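Local coordinates for monalysin (Pseudomonas entomophila, PDB 4MKO), which forms pores in host cell membranes as a cytolytic and hemolytic beta-barrel toxin, contributing to intestinal damage and death of Drosophila, at residues R53-Y58 and G220-D225; L145-N150 and Y178-T183. All coordinates share one frame; numbering follows the deposited sequence.

Both contacts are buried, and strands of both lie in the same sheet: strand 46-67, which carries residues 53-58, lies beside strand 136-151, which carries residues 145-150. Interaction 2 is nearer the centre of the chain, about 5 Å away against about 10 Å for interaction 1, centre to centre. Its chemistry is that of two paired strands, a ladder of backbone bonds with side chains meshing on both faces. Interaction 1 holds a late loop, residues 220-225, against a strand through side chains, R53, V55 and F222 doing most of the work, with F224 beside the arginine chain. The two are tied where the backbones of V55 and F56 hydrogen-bond to V146, and F224 packs against A148.

Interaction 1. Residues R53-Y58 and G220-D225; sequences RPVFAY and GHFSFD
The F222 ring takes V55 CG1 on one face, and the guanidinium of R53 takes F222 CB on one of its own. The methyl sits almost exactly over the middle of the ring, 3.5 Å from CG1 of V55 to the centroid of F222 and only 7° off the ring normal, a textbook CH-pi contact. F222 CB lies 3.9 Å from R53 NH1, toward the rim of the guanidinium, whose plane is inclined 57° to the phenyl ring. At the guanidinium edge, R53 NH1 donates to S223 O at 2.9 Å, its partner close to the guanidinium plane although the nitrogen stands above the plane of the carbonyl.

A bend at chi3 (-69°) folds the arginine back on its own strand, where NE and NH2 both grip P54 O side-on; the NE bond is 2.9 Å to that oxygen. This clamp fixes the rotation of the group and turns NH1 to the loop. A water accepts from R53 NH1 and from S223 N, a second bridge to the same residue. Lower on the arginine, CG rests 4.0 Å from F224 CD2, so the aliphatic part of the chain packs while its tip bonds.

S223 points its CB away from the strand, and its hydroxyl bonds to N218 O. V55 and F56 form a classic beta bulge opposite V146 of strand 136-151. V55 and F222 both touch A148 of that strand and V208 of helix 201-211, F222 stacks on Y213, and R53 reaches T36 of strand 29-43.

Interaction 2. Residues L145-N150 and Y178-T183; sequences LVYAHN and YLSAIT
H149 lies across Y178 like a lid set off-centre. The two rings are nearly parallel, 13° apart, but slid so far that they barely overlap; the CB of H149 fills the place over the tyrosine face, 3.7 Å from CB to the Y178 ring centroid. Y178 CG takes the crowded position between backbone N and carbonyl carbon (chi1 69°), which swings its ring toward the neighbouring strand. The tyrosine hydroxyl ends over the rim of the imidazole, 3.5 Å from OH to H149 CG, and is hydrogen-bonded to Y95 OH. At the imidazole edge, H149 NE2 and S180 OG share a 2.7 Å hydrogen bond, while ND1 is hydrogen-bonded to T52 OG1, so both ring nitrogens are held and the flip of the ring is fixed.

Beneath these side chains run strands 136-151 and 173-191, an antiparallel pair in the central sheet of this aerolysin-like toxin. Hydrogen-bonded pairs L145-I182, Y147-S180 and H149-Y178 carry six backbone bonds; that from Y147 N to S180 O is nearly straight, 175° at the hydrogen.

Further along the same face, CG1 of I182 sits over the gap between the edge of the Y147 ring, 3.7 Å from CE1, and L145 CB, touching both from the same side. CD1 extends to the tyrosine OH, which is hydrogen-bonded to N105 OD1.

On the face of V146, A148, L179 and A181, L179 spreads its two methyls over the neighbouring strand: CD2 beds against A148 CB at 3.7 Å, and CD1 touches V146 CG1 at 4.1 Å. V146 CG2 turns to A181 CB. W201 of helix 201-211 covers V146, L179 and A181 on this side.

Interaction 1. Residues R53-Y58 and G220-D225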
loop_
_atom_site.group_PDB
_atom_site.type_symbol
_atom_site.label_atom_id
_atom_site.label_comp_id
_atom_site.label_asym_id
_atom_site.label_seq_id
_atom_site.Cartn_x
_atom_site.Cartn_y
_atom_site.Cartn_z
ATOM N N ARG A 53 5.454 -8.583 -2.845
ATOM C CA ARG A 53 6.275 -7.519 -3.421
ATOM C C ARG A 53 5.499 -6.212 -3.339
ATOM O O ARG A 53 4.269 -6.245 -3.429
ATOM C CB ARG A 53 6.720 -7.819 -4.877
ATOM C CG ARG A 53 5.567 -7.969 -5.881
ATOM C CD ARG A 53 6.039 -7.633 -7.302
ATOM N NE ARG A 53 6.330 -6.197 -7.422
ATOM C CZ ARG A 53 6.961 -5.620 -8.444
ATOM N NH1 ARG A 53 7.386 -6.350 -9.477
ATOM N NH2 ARG A 53 7.174 -4.314 -8.442
ATOM N N PRO A 54 6.186 -5.055 -3.202
ATOM C CA PRO A 54 5.448 -3.775 -3.263
ATOM C C PRO A 54 5.000 -3.571 -4.700
ATOM O O PRO A 54 5.724 -3.970 -5.619
ATOM C CB PRO A 54 6.511 -2.703 -2.889
ATOM C CG PRO A 54 7.767 -3.459 -2.512
ATOM C CD PRO A 54 7.650 -4.838 -3.127
ATOM N N VAL A 55 3.836 -2.937 -4.914
ATOM C CA VAL A 55 3.378 -2.701 -6.293
ATOM C C VAL A 55 2.907 -1.275 -6.552
ATOM O O VAL A 55 2.866 -0.851 -7.711
ATOM C CB VAL A 55 2.296 -3.720 -6.761
ATOM C CG1 VAL A 55 2.898 -5.121 -6.965
ATOM C CG2 VAL A 55 1.080 -3.758 -5.808
ATOM N N PHE A 56 2.435 -0.587 -5.503
ATOM C CA PHE A 56 1.861 0.741 -5.718
ATOM C C PHE A 56 1.977 1.577 -4.465
ATOM O O PHE A 56 2.148 1.051 -3.371
ATOM C CB PHE A 56 0.372 0.567 -6.112
ATOM C CG PHE A 56 -0.187 1.698 -6.956
ATOM C CD1 PHE A 56 0.061 1.755 -8.323
ATOM C CD2 PHE A 56 -0.994 2.677 -6.390
ATOM C CE1 PHE A 56 -0.443 2.801 -9.101
ATOM C CE2 PHE A 56 -1.518 3.712 -7.173
ATOM C CZ PHE A 56 -1.231 3.770 -8.521
ATOM N N ALA A 57 1.901 2.886 -4.625
ATOM C CA ALA A 57 1.899 3.787 -3.467
ATOM C C ALA A 57 0.948 4.887 -3.812
ATOM O O ALA A 57 0.972 5.368 -4.947
ATOM C CB ALA A 57 3.286 4.337 -3.197
ATOM N N TYR A 58 0.062 5.247 -2.881
ATOM C CA TYR A 58 -0.885 6.314 -3.211
ATOM C C TYR A 58 -1.189 7.179 -2.009
ATOM O O TYR A 58 -0.847 6.820 -0.880
ATOM C CB TYR A 58 -2.160 5.780 -3.890
ATOM C CG TYR A 58 -3.075 5.021 -2.964
ATOM C CD1 TYR A 58 -2.877 3.665 -2.713
ATOM C CD2 TYR A 58 -4.178 5.640 -2.380
ATOM C CE1 TYR A 58 -3.736 2.953 -1.880
ATOM C CE2 TYR A 58 -5.044 4.935 -1.544
ATOM C CZ TYR A 58 -4.807 3.593 -1.289
ATOM O OH TYR A 58 -5.638 2.874 -0.485
ATOM N N GLY A 220 1.541 -8.027 -16.720
ATOM C CA GLY A 220 0.718 -6.838 -16.719
ATOM C C GLY A 220 1.660 -5.711 -16.384
ATOM O O GLY A 220 2.780 -5.654 -16.912
ATOM N N HIS A 221 1.276 -4.894 -15.415
ATOM C CA HIS A 221 2.094 -3.781 -14.989
ATOM C C HIS A 221 3.208 -4.171 -13.996
ATOM O O HIS A 221 4.073 -3.359 -13.693
ATOM C CB HIS A 221 1.206 -2.670 -14.438
ATOM C CG HIS A 221 1.682 -1.311 -14.836
ATOM N ND1 HIS A 221 2.856 -0.789 -14.335
ATOM C CD2 HIS A 221 1.120 -0.408 -15.676
ATOM C CE1 HIS A 221 2.981 0.408 -14.883
ATOM N NE2 HIS A 221 1.959 0.684 -15.695
ATOM N N PHE A 222 3.177 -5.409 -13.494
ATOM C CA PHE A 222 4.207 -5.935 -12.596
ATOM C C PHE A 222 4.214 -7.447 -12.705
ATOM O O PHE A 222 3.228 -8.053 -13.143
ATOM C CB PHE A 222 3.970 -5.520 -11.117
ATOM C CG PHE A 222 2.746 -6.119 -10.452
ATOM C CD1 PHE A 222 2.824 -7.337 -9.778
ATOM C CD2 PHE A 222 1.527 -5.447 -10.465
ATOM C CE1 PHE A 222 1.703 -7.880 -9.138
ATOM C CE2 PHE A 222 0.402 -5.991 -9.819
ATOM C CZ PHE A 222 0.494 -7.210 -9.171
ATOM N N SER A 223 5.323 -8.045 -12.239
ATOM C CA SER A 223 5.503 -9.493 -12.189
ATOM C C SER A 223 6.134 -9.861 -10.856
ATOM O O SER A 223 6.960 -9.099 -10.330
ATOM C CB SER A 223 6.428 -9.970 -13.312
ATOM O OG SER A 223 5.898 -9.706 -14.603
ATOM N N PHE A 224 5.773 -11.025 -10.326
ATOM C CA PHE A 224 6.432 -11.511 -9.118
ATOM C C PHE A 224 7.756 -12.119 -9.550
ATOM O O PHE A 224 7.865 -12.709 -10.642
ATOM C CB PHE A 224 5.621 -12.603 -8.457
ATOM C CG PHE A 224 4.437 -12.118 -7.671
ATOM C CD1 PHE A 224 3.201 -11.954 -8.280
ATOM C CD2 PHE A 224 4.552 -11.829 -6.314
ATOM C CE1 PHE A 224 2.091 -11.533 -7.543
ATOM C CE2 PHE A 224 3.441 -11.399 -5.576
ATOM C CZ PHE A 224 2.214 -11.259 -6.201
ATOM N N ASP A 225 8.758 -12.002 -8.674
ATOM C CA ASP A 225 10.058 -12.618 -8.905
ATOM C C ASP A 225 10.124 -13.920 -8.059
ATOM O O ASP A 225 10.448 -13.877 -6.867
ATOM C CB ASP A 225 11.191 -11.639 -8.576
ATOM C CG ASP A 225 12.577 -12.267 -8.592
ATOM O OD1 ASP A 225 12.754 -13.336 -9.262
ATOM O OD2 ASP A 225 13.475 -11.725 -7.918
HETATM O O HOH W 1 7.732 -6.214 -12.386
#

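Interaction 2. Residues L145-N150 and Y178-T183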
loop_
_atom_site.group_PDB
_atom_site.type_symbol
_atom_site.label_atom_id
_atom_site.label_comp_id
_atom_site.label_asym_id
_atom_site.label_seq_id
_atom_site.Cartn_x
_atom_site.Cartn_y
_atom_site.Cartn_z
ATOM N N LEU A 145 1.320 2.352 1.236
ATOM C CA LEU A 145 2.175 1.404 0.534
ATOM C C LEU A 145 1.346 0.171 0.249
ATOM O O LEU A 145 0.773 -0.418 1.166
ATOM C CB LEU A 145 3.446 1.048 1.344
ATOM C CG LEU A 145 4.323 2.244 1.741
ATOM C CD1 LEU A 145 5.392 1.840 2.775
ATOM C CD2 LEU A 145 4.954 2.927 0.496
ATOM N N VAL A 146 1.257 -0.198 -1.033
ATOM C CA VAL A 146 0.457 -1.336 -1.504
ATOM C C VAL A 146 1.337 -2.489 -1.956
ATOM O O VAL A 146 2.271 -2.293 -2.744
ATOM C CB VAL A 146 -0.534 -0.915 -2.628
ATOM C CG1 VAL A 146 -1.440 -2.086 -3.029
ATOM C CG2 VAL A 146 -1.380 0.292 -2.192
ATOM N N TYR A 147 0.985 -3.704 -1.501
ATOM C CA TYR A 147 1.729 -4.932 -1.797
ATOM C C TYR A 147 0.854 -5.960 -2.489
ATOM O O TYR A 147 -0.349 -6.041 -2.205
ATOM C CB TYR A 147 2.285 -5.539 -0.471
ATOM C CG TYR A 147 3.168 -4.560 0.263
ATOM C CD1 TYR A 147 2.617 -3.578 1.085
ATOM C CD2 TYR A 147 4.539 -4.511 0.019
ATOM C CE1 TYR A 147 3.413 -2.611 1.688
ATOM C CE2 TYR A 147 5.351 -3.558 0.635
ATOM C CZ TYR A 147 4.775 -2.595 1.451
ATOM O OH TYR A 147 5.551 -1.648 2.071
ATOM N N ALA A 148 1.458 -6.732 -3.402
ATOM C CA ALA A 148 0.781 -7.851 -4.057
ATOM C C ALA A 148 1.333 -9.119 -3.409
ATOM O O ALA A 148 2.523 -9.185 -3.055
ATOM C CB ALA A 148 1.059 -7.865 -5.560
ATOM N N HIS A 149 0.466 -10.117 -3.251
ATOM C CA HIS A 149 0.847 -11.339 -2.589
ATOM C C HIS A 149 0.334 -12.549 -3.348
ATOM O O HIS A 149 -0.762 -12.507 -3.910
ATOM C CB HIS A 149 0.172 -11.381 -1.198
ATOM C CG HIS A 149 0.417 -10.197 -0.316
ATOM N ND1 HIS A 149 1.503 -10.148 0.536
ATOM C CD2 HIS A 149 -0.279 -9.045 -0.203
ATOM C CE1 HIS A 149 1.413 -8.986 1.166
ATOM N NE2 HIS A 149 0.364 -8.289 0.749
ATOM N N ASN A 150 1.102 -13.635 -3.308
ATOM C CA ASN A 150 0.677 -14.944 -3.776
ATOM C C ASN A 150 0.853 -15.866 -2.572
ATOM O O ASN A 150 1.982 -16.265 -2.276
ATOM C CB ASN A 150 1.464 -15.489 -4.985
ATOM C CG ASN A 150 1.119 -16.965 -5.232
ATOM O OD1 ASN A 150 0.256 -17.545 -4.552
ATOM N ND2 ASN A 150 1.772 -17.614 -6.177
ATOM N N TYR A 178 -3.753 -11.563 -3.888
ATOM C CA TYR A 178 -4.511 -10.457 -3.315
ATOM C C TYR A 178 -3.558 -9.285 -3.038
ATOM O O TYR A 178 -2.331 -9.457 -3.114
ATOM C CB TYR A 178 -5.244 -10.906 -2.008
ATOM C CG TYR A 178 -4.274 -11.193 -0.882
ATOM C CD1 TYR A 178 -3.597 -12.412 -0.808
ATOM C CD2 TYR A 178 -3.957 -10.211 0.060
ATOM C CE1 TYR A 178 -2.675 -12.669 0.206
ATOM C CE2 TYR A 178 -3.011 -10.445 1.058
ATOM C CZ TYR A 178 -2.388 -11.683 1.139
ATOM O OH TYR A 178 -1.413 -11.901 2.088
ATOM N N LEU A 179 -4.117 -8.109 -2.708
ATOM C CA LEU A 179 -3.292 -6.965 -2.326
ATOM C C LEU A 179 -3.527 -6.631 -0.863
ATOM O O LEU A 179 -4.630 -6.812 -0.360
ATOM C CB LEU A 179 -3.623 -5.699 -3.150
ATOM C CG LEU A 179 -3.645 -5.800 -4.681
ATOM C CD1 LEU A 179 -3.943 -4.413 -5.294
ATOM C CD2 LEU A 179 -2.317 -6.328 -5.232
ATOM N N SER A 180 -2.505 -6.052 -0.207
ATOM C CA SER A 180 -2.644 -5.510 1.136
ATOM C C SER A 180 -2.063 -4.115 1.129
ATOM O O SER A 180 -1.358 -3.738 0.189
ATOM C CB SER A 180 -1.949 -6.373 2.181
ATOM O OG SER A 180 -0.554 -6.163 2.212
ATOM N N ALA A 181 -2.319 -3.365 2.191
ATOM C CA ALA A 181 -1.831 -1.991 2.255
ATOM C C ALA A 181 -1.515 -1.594 3.692
ATOM O O ALA A 181 -2.234 -1.972 4.617
ATOM C CB ALA A 181 -2.865 -1.051 1.664
ATOM N N ILE A 182 -0.414 -0.867 3.862
ATOM C CA ILE A 182 0.056 -0.332 5.142
ATOM C C ILE A 182 0.345 1.151 4.905
ATOM O O ILE A 182 0.461 1.582 3.749
ATOM C CB ILE A 182 1.311 -1.098 5.696
ATOM C CG1 ILE A 182 2.601 -0.823 4.854
ATOM C CG2 ILE A 182 1.041 -2.623 5.854
ATOM C CD1 ILE A 182 3.916 -1.390 5.393
ATOM N N THR A 183 0.487 1.930 5.976
ATOM C CA THR A 183 0.846 3.337 5.798
ATOM C C THR A 183 2.323 3.554 6.037
ATOM O O THR A 183 2.992 2.742 6.690
ATOM C CB THR A 183 0.089 4.234 6.784
ATOM O OG1 THR A 183 0.122 3.619 8.075
ATOM C CG2 THR A 183 -1.339 4.542 6.343
#